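PDB 2IQI: hypothetical protein XCC0632 from Xanthomonas campestris pv. campestris, which is of unknown function but probably serves as the auxiliary lipoprotein component of an ABC-type transport system. Local coordinates for residues P23-V28 against S84-A89; V28-L33 against T180-S185; L126-L131 against T171-W176; P15-T20 against A165-T170. All blocks are in the same frame, centred on the assembly; numbering follows the deposited sequence.

Contact 1 of 4, residues P23-V28 against S84-A89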
# COMPACT_ATOMS: atom_id res chain seq x y z
N PRO A 23 19.69 -1.02 -2.00
CA PRO A 23 20.98 -1.08 -1.34
C PRO A 23 21.22 0.03 -0.37
O PRO A 23 22.08 -0.10 0.46
CB PRO A 23 21.98 -0.97 -2.50
CG PRO A 23 21.24 -1.57 -3.64
CD PRO A 23 19.87 -0.93 -3.46
N ALA A 24 20.43 1.09 -0.41
CA ALA A 24 20.65 2.14 0.56
C ALA A 24 19.73 2.10 1.78
O ALA A 24 19.73 3.05 2.59
CB ALA A 24 20.59 3.49 -0.13
N TRP A 25 18.93 1.05 1.90
CA TRP A 25 18.10 0.94 3.08
C TRP A 25 18.98 0.43 4.20
O TRP A 25 19.71 -0.56 4.02
CB TRP A 25 16.93 -0.02 2.87
CG TRP A 25 15.86 0.42 1.88
CD1 TRP A 25 15.63 1.69 1.42
CD2 TRP A 25 14.86 -0.41 1.27
NE1 TRP A 25 14.58 1.69 0.55
CE2 TRP A 25 14.08 0.43 0.44
CE3 TRP A 25 14.54 -1.77 1.35
CZ2 TRP A 25 13.02 -0.06 -0.33
CZ3 TRP A 25 13.47 -2.25 0.58
CH2 TRP A 25 12.74 -1.39 -0.25
N PRO A 26 18.90 1.06 5.39
CA PRO A 26 19.66 0.55 6.52
C PRO A 26 19.22 -0.88 6.83
O PRO A 26 18.01 -1.22 6.71
CB PRO A 26 19.24 1.46 7.68
CG PRO A 26 17.95 2.02 7.27
CD PRO A 26 18.05 2.19 5.79
N GLN A 27 20.21 -1.71 7.17
CA GLN A 27 20.00 -2.99 7.82
C GLN A 27 19.79 -2.71 9.29
O GLN A 27 20.66 -2.16 9.93
CB GLN A 27 21.20 -3.89 7.63
CG GLN A 27 20.92 -5.31 8.04
CD GLN A 27 21.68 -6.32 7.19
OE1 GLN A 27 22.88 -6.16 6.92
NE2 GLN A 27 20.97 -7.38 6.77
N VAL A 28 18.62 -3.06 9.82
CA VAL A 28 18.28 -2.68 11.19
C VAL A 28 18.26 -3.88 12.13
O VAL A 28 18.51 -5.01 11.72
CB VAL A 28 16.93 -1.91 11.29
CG1 VAL A 28 16.91 -0.68 10.36
CG2 VAL A 28 15.77 -2.84 11.03
N SER A 84 13.27 -8.23 2.08
CA SER A 84 14.23 -7.16 1.85
C SER A 84 15.61 -7.53 2.30
O SER A 84 16.59 -7.03 1.74
CB SER A 84 13.80 -5.88 2.52
OG SER A 84 13.78 -6.05 3.91
N GLY A 85 15.71 -8.40 3.31
CA GLY A 85 16.99 -8.69 3.93
C GLY A 85 17.39 -7.61 4.93
O GLY A 85 18.40 -7.74 5.59
N LYS A 86 16.60 -6.56 5.08
CA LYS A 86 16.98 -5.43 5.91
C LYS A 86 16.49 -5.51 7.36
O LYS A 86 17.01 -4.81 8.23
CB LYS A 86 16.56 -4.11 5.26
CG LYS A 86 17.08 -3.94 3.82
CD LYS A 86 18.58 -3.73 3.78
CE LYS A 86 19.09 -3.86 2.37
NZ LYS A 86 20.43 -3.23 2.21
N ILE A 87 15.52 -6.38 7.61
CA ILE A 87 14.86 -6.46 8.92
C ILE A 87 14.44 -7.90 9.25
O ILE A 87 13.64 -8.50 8.55
CB ILE A 87 13.62 -5.52 9.01
CG1 ILE A 87 12.96 -5.63 10.37
CG2 ILE A 87 12.61 -5.83 7.92
CD1 ILE A 87 12.04 -4.50 10.66
N ALA A 88 14.98 -8.42 10.34
CA ALA A 88 14.78 -9.81 10.68
C ALA A 88 13.44 -10.01 11.36
O ALA A 88 12.94 -11.12 11.35
CB ALA A 88 15.93 -10.34 11.56
N ALA A 89 12.86 -8.96 11.93
CA ALA A 89 11.62 -9.15 12.68
C ALA A 89 10.44 -8.28 12.24
O ALA A 89 10.33 -7.12 12.64
CB ALA A 89 11.87 -9.03 14.21

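Contact 2 of 4, residues V28-L33 against T180-S185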
# COMPACT_ATOMS: atom_id res chain seq x y z
N VAL A 28 18.62 -3.06 9.82
CA VAL A 28 18.28 -2.68 11.19
C VAL A 28 18.26 -3.88 12.13
O VAL A 28 18.51 -5.01 11.72
CB VAL A 28 16.93 -1.91 11.29
CG1 VAL A 28 16.91 -0.68 10.36
CG2 VAL A 28 15.77 -2.84 11.03
N SER A 29 17.96 -3.63 13.40
CA SER A 29 17.78 -4.73 14.35
C SER A 29 16.63 -4.49 15.36
O SER A 29 16.44 -5.30 16.28
CB SER A 29 19.08 -5.00 15.10
OG SER A 29 19.20 -4.03 16.12
N TRP A 30 15.89 -3.38 15.20
CA TRP A 30 14.62 -3.23 15.90
C TRP A 30 13.55 -4.13 15.23
O TRP A 30 13.83 -4.84 14.22
CB TRP A 30 14.19 -1.76 16.03
CG TRP A 30 14.41 -0.97 14.79
CD1 TRP A 30 15.52 -0.27 14.46
CD2 TRP A 30 13.50 -0.81 13.69
NE1 TRP A 30 15.36 0.33 13.24
CE2 TRP A 30 14.14 0.00 12.74
CE3 TRP A 30 12.21 -1.29 13.42
CZ2 TRP A 30 13.52 0.37 11.53
CZ3 TRP A 30 11.59 -0.92 12.20
CH2 TRP A 30 12.25 -0.09 11.28
N GLN A 31 12.34 -4.14 15.80
CA GLN A 31 11.35 -5.12 15.43
C GLN A 31 10.10 -4.40 15.08
O GLN A 31 9.75 -3.42 15.76
CB GLN A 31 11.09 -6.08 16.58
CG GLN A 31 12.31 -6.95 16.90
CD GLN A 31 11.96 -8.21 17.70
OE1 GLN A 31 12.75 -9.18 17.69
NE2 GLN A 31 10.78 -8.22 18.36
N LEU A 32 9.44 -4.89 14.02
CA LEU A 32 8.35 -4.17 13.41
C LEU A 32 7.04 -4.93 13.44
O LEU A 32 6.94 -6.09 13.01
CB LEU A 32 8.69 -3.76 11.96
CG LEU A 32 7.69 -2.88 11.17
CD1 LEU A 32 7.43 -1.52 11.83
CD2 LEU A 32 8.16 -2.67 9.74
N LEU A 33 6.03 -4.25 13.96
CA LEU A 33 4.69 -4.77 13.90
C LEU A 33 3.94 -3.99 12.81
O LEU A 33 3.83 -2.76 12.91
CB LEU A 33 3.97 -4.66 15.26
CG LEU A 33 2.45 -4.83 15.10
CD1 LEU A 33 2.14 -6.27 14.80
CD2 LEU A 33 1.61 -4.34 16.29
N THR A 180 13.16 5.98 8.56
CA THR A 180 12.61 6.74 9.67
C THR A 180 12.80 5.98 11.00
O THR A 180 13.25 6.55 11.99
CB THR A 180 11.12 7.08 9.47
OG1 THR A 180 10.91 7.66 8.17
CG2 THR A 180 10.69 8.05 10.53
N GLY A 181 12.52 4.68 10.99
CA GLY A 181 12.71 3.87 12.16
C GLY A 181 14.11 3.98 12.69
O GLY A 181 14.32 4.24 13.87
N GLN A 182 15.06 3.79 11.79
CA GLN A 182 16.47 3.81 12.11
C GLN A 182 16.98 5.18 12.60
O GLN A 182 17.84 5.24 13.46
CB GLN A 182 17.26 3.34 10.89
CG GLN A 182 18.76 3.11 11.11
CD GLN A 182 19.09 2.08 12.20
OE1 GLN A 182 18.20 1.50 12.86
NE2 GLN A 182 20.37 1.86 12.39
N GLN A 183 16.45 6.27 12.07
CA GLN A 183 16.91 7.56 12.54
C GLN A 183 16.38 7.80 13.93
O GLN A 183 17.03 8.48 14.72
CB GLN A 183 16.59 8.71 11.58
CG GLN A 183 17.60 8.73 10.43
CD GLN A 183 17.20 9.55 9.19
OE1 GLN A 183 16.05 10.02 9.05
NE2 GLN A 183 18.16 9.71 8.27
N ASP A 184 15.21 7.23 14.22
CA ASP A 184 14.62 7.38 15.55
C ASP A 184 15.39 6.51 16.52
O ASP A 184 15.68 6.93 17.63
CB ASP A 184 13.17 7.00 15.60
CG ASP A 184 12.58 7.14 17.00
OD1 ASP A 184 12.52 6.15 17.76
OD2 ASP A 184 12.16 8.26 17.36
N SER A 185 15.73 5.30 16.09
CA SER A 185 16.34 4.34 16.99
C SER A 185 17.67 4.86 17.50
O SER A 185 18.06 4.57 18.63
CB SER A 185 16.50 3.00 16.30
OG SER A 185 17.78 2.47 16.56
O HOH W 1 19.29 -0.53 14.00

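Contact 3 of 4, residues L126-L131 against T171-W176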
# COMPACT_ATOMS: atom_id res chain seq x y z
N LEU A 126 -2.57 6.84 0.61
CA LEU A 126 -2.56 6.33 1.99
C LEU A 126 -1.64 7.13 2.95
O LEU A 126 -0.72 7.85 2.51
CB LEU A 126 -2.24 4.84 2.01
CG LEU A 126 -0.87 4.42 1.46
CD1 LEU A 126 0.24 4.62 2.52
CD2 LEU A 126 -0.84 2.97 0.82
N ASN A 127 -1.89 7.00 4.27
CA ASN A 127 -1.07 7.67 5.28
C ASN A 127 -0.50 6.65 6.26
O ASN A 127 -1.23 5.86 6.86
CB ASN A 127 -1.92 8.69 6.01
CG ASN A 127 -1.16 9.41 7.10
OD1 ASN A 127 -1.22 9.02 8.28
ND2 ASN A 127 -0.45 10.49 6.73
N ALA A 128 0.82 6.67 6.43
CA ALA A 128 1.48 5.79 7.39
C ALA A 128 1.93 6.57 8.59
O ALA A 128 2.49 7.65 8.48
CB ALA A 128 2.70 5.13 6.75
N LYS A 129 1.68 6.01 9.76
CA LYS A 129 2.29 6.51 10.95
C LYS A 129 3.23 5.43 11.39
O LYS A 129 2.89 4.22 11.30
CB LYS A 129 1.24 6.69 12.02
CG LYS A 129 0.25 7.77 11.74
CD LYS A 129 -0.66 7.91 12.90
CE LYS A 129 -1.26 9.28 12.82
NZ LYS A 129 -2.09 9.55 11.61
N LEU A 130 4.41 5.82 11.85
CA LEU A 130 5.29 4.94 12.56
C LEU A 130 5.27 5.36 14.03
O LEU A 130 5.54 6.51 14.37
CB LEU A 130 6.69 5.03 11.99
CG LEU A 130 7.68 4.05 12.61
CD1 LEU A 130 7.25 2.59 12.28
CD2 LEU A 130 9.08 4.32 12.17
N LEU A 131 4.91 4.44 14.90
CA LEU A 131 4.83 4.68 16.35
C LEU A 131 5.89 3.88 17.06
O LEU A 131 6.29 2.80 16.62
CB LEU A 131 3.47 4.25 16.88
CG LEU A 131 2.30 5.12 16.40
CD1 LEU A 131 0.96 4.44 16.66
CD2 LEU A 131 2.36 6.49 17.13
N THR A 171 7.06 0.05 -2.12
CA THR A 171 8.51 0.33 -2.15
C THR A 171 8.80 1.62 -1.37
O THR A 171 9.83 1.77 -0.69
CB THR A 171 9.03 0.44 -3.60
OG1 THR A 171 8.84 -0.81 -4.27
CG2 THR A 171 10.46 0.72 -3.61
N GLU A 172 7.89 2.58 -1.49
CA GLU A 172 8.09 3.84 -0.82
C GLU A 172 7.85 3.67 0.68
O GLU A 172 8.46 4.35 1.50
CB GLU A 172 7.21 4.94 -1.43
CG GLU A 172 7.69 5.46 -2.80
CD GLU A 172 6.69 6.45 -3.51
OE1 GLU A 172 5.85 7.17 -2.85
OE2 GLU A 172 6.77 6.53 -4.78
N LEU A 173 6.97 2.74 1.05
CA LEU A 173 6.62 2.56 2.45
C LEU A 173 7.74 1.88 3.21
O LEU A 173 8.18 2.35 4.25
CB LEU A 173 5.38 1.70 2.58
CG LEU A 173 4.07 2.45 2.55
CD1 LEU A 173 2.86 1.50 2.32
CD2 LEU A 173 4.04 3.11 3.91
N VAL A 174 8.17 0.77 2.66
CA VAL A 174 9.20 -0.01 3.24
C VAL A 174 10.44 0.83 3.52
O VAL A 174 11.03 0.75 4.61
CB VAL A 174 9.48 -1.20 2.35
CG1 VAL A 174 10.83 -1.82 2.68
CG2 VAL A 174 8.38 -2.23 2.53
N GLY A 175 10.81 1.67 2.55
CA GLY A 175 12.07 2.38 2.59
C GLY A 175 11.93 3.48 3.60
O GLY A 175 12.87 3.83 4.28
N TRP A 176 10.73 4.02 3.72
CA TRP A 176 10.54 5.14 4.63
C TRP A 176 10.43 4.63 6.04
O TRP A 176 10.76 5.36 6.96
CB TRP A 176 9.31 5.91 4.24
CG TRP A 176 8.89 6.92 5.15
CD1 TRP A 176 9.31 8.23 5.18
CD2 TRP A 176 7.92 6.78 6.19
NE1 TRP A 176 8.66 8.90 6.19
CE2 TRP A 176 7.81 8.03 6.83
CE3 TRP A 176 7.15 5.71 6.66
CZ2 TRP A 176 6.95 8.24 7.91
CZ3 TRP A 176 6.29 5.92 7.75
CH2 TRP A 176 6.19 7.17 8.35

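Contact 4 of 4, residues P15-T20 against A165-T170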
# COMPACT_ATOMS: atom_id res chain seq x y z
N PRO A 15 -2.95 -9.32 -8.39
CA PRO A 15 -1.63 -8.81 -8.66
C PRO A 15 -0.55 -9.51 -7.86
O PRO A 15 -0.80 -10.08 -6.79
CB PRO A 15 -1.73 -7.33 -8.27
CG PRO A 15 -3.18 -7.03 -8.34
CD PRO A 15 -3.80 -8.29 -7.80
N THR A 16 0.65 -9.46 -8.41
CA THR A 16 1.83 -10.06 -7.86
C THR A 16 2.78 -8.92 -7.63
O THR A 16 3.14 -8.21 -8.57
CB THR A 16 2.42 -11.01 -8.87
OG1 THR A 16 1.45 -12.02 -9.10
CG2 THR A 16 3.69 -11.67 -8.33
N VAL A 17 3.13 -8.72 -6.37
CA VAL A 17 3.94 -7.63 -5.95
C VAL A 17 5.18 -8.21 -5.32
O VAL A 17 5.15 -8.70 -4.20
CB VAL A 17 3.22 -6.73 -4.92
CG1 VAL A 17 4.20 -5.81 -4.23
CG2 VAL A 17 2.12 -5.95 -5.57
N ARG A 18 6.27 -8.12 -6.07
CA ARG A 18 7.63 -8.39 -5.58
C ARG A 18 8.40 -7.06 -5.44
O ARG A 18 8.56 -6.32 -6.40
CB ARG A 18 8.32 -9.39 -6.52
CG ARG A 18 7.37 -10.54 -6.87
CD ARG A 18 8.03 -11.86 -7.22
NE ARG A 18 7.08 -12.97 -7.14
CZ ARG A 18 6.76 -13.64 -6.03
NH1 ARG A 18 7.29 -13.35 -4.84
NH2 ARG A 18 5.88 -14.63 -6.10
N VAL A 19 8.83 -6.74 -4.22
CA VAL A 19 9.54 -5.47 -4.00
C VAL A 19 11.05 -5.67 -3.93
O VAL A 19 11.55 -6.42 -3.09
CB VAL A 19 9.09 -4.77 -2.74
CG1 VAL A 19 10.03 -3.68 -2.41
CG2 VAL A 19 7.71 -4.21 -2.96
N THR A 20 11.74 -4.99 -4.84
CA THR A 20 13.17 -5.08 -4.95
C THR A 20 13.83 -4.31 -3.81
O THR A 20 13.62 -3.10 -3.68
CB THR A 20 13.69 -4.51 -6.30
OG1 THR A 20 13.06 -5.19 -7.39
CG2 THR A 20 15.23 -4.63 -6.43
N ALA A 165 1.05 0.32 -9.23
CA ALA A 165 0.84 1.27 -8.13
C ALA A 165 1.11 0.63 -6.77
O ALA A 165 1.70 1.26 -5.86
CB ALA A 165 -0.56 1.83 -8.16
N LEU A 166 0.67 -0.62 -6.63
CA LEU A 166 0.93 -1.36 -5.43
C LEU A 166 2.39 -1.49 -5.22
O LEU A 166 2.85 -1.29 -4.10
CB LEU A 166 0.35 -2.76 -5.50
CG LEU A 166 -0.94 -2.91 -4.72
CD1 LEU A 166 -1.80 -4.01 -5.33
CD2 LEU A 166 -0.59 -3.13 -3.26
N THR A 167 3.11 -1.88 -6.28
CA THR A 167 4.54 -2.16 -6.16
C THR A 167 5.26 -0.87 -5.77
O THR A 167 6.04 -0.86 -4.81
CB THR A 167 5.11 -2.79 -7.44
OG1 THR A 167 4.47 -4.04 -7.66
CG2 THR A 167 6.63 -3.02 -7.34
N GLN A 168 4.94 0.23 -6.47
CA GLN A 168 5.57 1.52 -6.17
C GLN A 168 5.27 2.08 -4.76
O GLN A 168 6.20 2.51 -4.09
CB GLN A 168 5.30 2.55 -7.27
CG GLN A 168 5.86 3.90 -6.97
CD GLN A 168 5.51 4.97 -8.02
OE1 GLN A 168 5.22 4.67 -9.17
NE2 GLN A 168 5.57 6.23 -7.61
N VAL A 169 4.01 2.05 -4.29
CA VAL A 169 3.71 2.58 -2.95
C VAL A 169 4.35 1.74 -1.86
O VAL A 169 4.87 2.30 -0.90
CB VAL A 169 2.16 2.90 -2.66
CG1 VAL A 169 1.35 1.67 -2.27
CG2 VAL A 169 2.01 3.97 -1.61
N THR A 170 4.35 0.41 -2.02
CA THR A 170 4.93 -0.51 -1.05
C THR A 170 6.43 -0.22 -0.97
O THR A 170 7.01 -0.22 0.10
CB THR A 170 4.71 -2.00 -1.45
OG1 THR A 170 3.31 -2.27 -1.54
CG2 THR A 170 5.32 -2.96 -0.46
O HOH W 2 5.86 -6.21 -8.54

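Contact 1 of 4, residues P23-V28 against S84-A89
Helix 69-82 runs out into an ST turn here: S84 OG accepts from K86 N at 3.1 Å while its own proton goes to the carbonyl of F81, and G85 leaves helical geometry with positive phi. The loop that follows, 84-89, lies against the loop 23-28 that leads into strand 31-34. The firm part is at the centre. V28 N donates to K86 O at 2.9 Å, nearly straight at 169° and coming in almost along the C=O axis. Beside this bond V28 and I87 lie side by side and point the same way, with V28 CG2 4.0 Å from I87 CB. Further in, the buried W25 indole turns only its edge to this loop, its CZ3 sitting 4.1 Å from S84 CB; the ring also packs on V174 of helix 155-185. The outer side is looser. Exposed Q27 sends its amide back across the gap, with CG anti to the backbone N (chi1 -168°), and NE2 reaches G85 O at 2.9 Å in a poorly angled, weak bond. K86 spans both regions and buries more area than any other residue of the two segments. Its chain bends at chi2 and then extends, crossing W25 at about a right angle with CG near W25 CB, and it finishes with NZ in a weak hydrogen bond, 3.3 Å from W25 O.

Contact 2 of 4, residues V28-L33 against T180-S185
W30 NE1 gives its hydrogen to Q182 OE1 at 3.1 Å, with the oxygen close to the indole plane and the donor lying in the plane of the amide carbonyl. The bond is moderately bent, 142° at the hydrogen, and the ring and amide planes are 28° apart. An ordered water gives Q182 OE1 a second donor, at 2.6 Å, and reaches weakly to S29 N on its other side. Next to the indole nitrogen the six-membered ring leans on bare backbone: W30 CZ2 is 3.6 Å from G181 CA, an approach allowed by the lack of a side chain there. S185 CB adds a touch at W30 CD1, 3.9 Å away. Q182 has CG anti to the backbone N (chi1 -172°) and then bends at chi2, which swings the amide back toward the loop. V28 touches both partners, with V28 CG2 3.7 Å above one face of the W30 ring, toward its rim, and V28 CG1 against Q182 OE1. One layer out, Y101 of strand 101-110 meets the W30 ring edge-to-face and hydrogen-bonds D184, which also forms a salt bridge with R137. The last turn of helix 155-185 is thus fitted between the lead-in to strand 31-34 and strands 101-110 and 137-149.

Contact 3 of 4, residues L126-L131 against T171-W176
W176 sets CG anti to its backbone N (chi1 171°) and turns the indole about perpendicular to the CA-CB-CG plane, so that the outer end of the six-membered ring reaches the strand although CB itself points along the interface. L173, one turn earlier, has its CB directed toward the strand. Opposite it, L126 places CG in the crowded position between backbone N and carbonyl carbon (chi1 62°), which brings its CD1 out to meet L173 CD1 tip to tip at 4.1 Å. Next along the strand's inner face A128 offers just a methyl group, and both helix residues close on it: L173 CD2 comes to 3.7 Å from A128 CB, and W176 CZ3 to 3.8 Å from the same atom. At the neighbouring ring atom, W176 CH2 lies 4.3 Å from L130 CB and 3.7 Å from A128 O, with L130 N near the ring plane at its edge. This is helix-on-sheet packing in a two-layer alpha/beta arrangement. Segment 171-176 of helix 155-185 runs nearly parallel to segment 126-131 of strand 121-132, their axes 10.6 Å apart at a signed angle of -17°. The pleat of the strand turns L126, A128 and L130 to the helix. The side-chain contacts are apolar; the polar atoms beside the indole are backbone. F144 of strand 137-149 meets the W176 indole edge-to-face. On the helix layer, V77 of helix 69-82 touches L173 and L73 touches L126, while the strand is hydrogen-bonded through its backbone to strand 101-110 on one side and strand 137-149 on the other.

Contact 4 of 4, residues P15-T20 against A165-T170
Apolar contacts carry most of this interface, where the extended loop 15-20 runs over helix 155-185 with P15, V17 and V19 turned to it and T16 and R18 turned away. V17 sits on the helix at the point where the backbones come nearest. Its CG2, anti to the carbonyl carbon, lands 3.6 Å from L166 CB, the two side chains crossing at about a right angle, and both of its methyls come up to T167 OG1 from one side as the V17 and T167 side chains slide past each other. A turn further along, V19 CG2 meets T170 CG2 at 3.7 Å in an oblique crossing. P15 CB adds a more distant touch, 4.4 Å from L166 CD1.

The polar groups are settled by the helix itself and by water. T170 OG1 donates to L166 O at 2.8 Å from above the carbonyl plane, so that this oxygen, already bonded to T170 N, takes two hydrogens and T170 shows its methyl to the loop. T167 OG1 donates to the carbonyl of E163 and receives a hydrogen from an ordered water at 2.7 Å. That water accepts from R18 N at 3.1 Å and gives a weak, long bond to T16 O, linking loop and helix. The side chain of E163 also accepts from T16 N.

Across the way M72, S76 and A80 of helix 69-82 touch P15, L166, T170 and V19. The loop therefore lies over the seam between two helices that pack on the sheet, as an outer cover to a two-layer alpha/beta fold.

From the N terminus the chain opens contact 4 at 15-20, contact 1 at 23-28 and contact 2 at 28-33 before any of them closes. Contact 1 closes first, when the chain leaving helix 69-82 returns at 84-89, and so falls within the span of contact 4; contact 2, which shares V28 with it, crosses both. Contact 3 opens only later, on strand 121-132. Helix 155-185 then closes the remaining three in turn: contact 4 at 165-170, contact 3 at 171-176 and contact 2 at 180-185. Contact 3 thus crosses contact 4 but is enclosed by contact 2. One helix thereby joins the N-terminal loop, the sheet and the lead-in to strand 31-34, while W25 touches both V174 and V19.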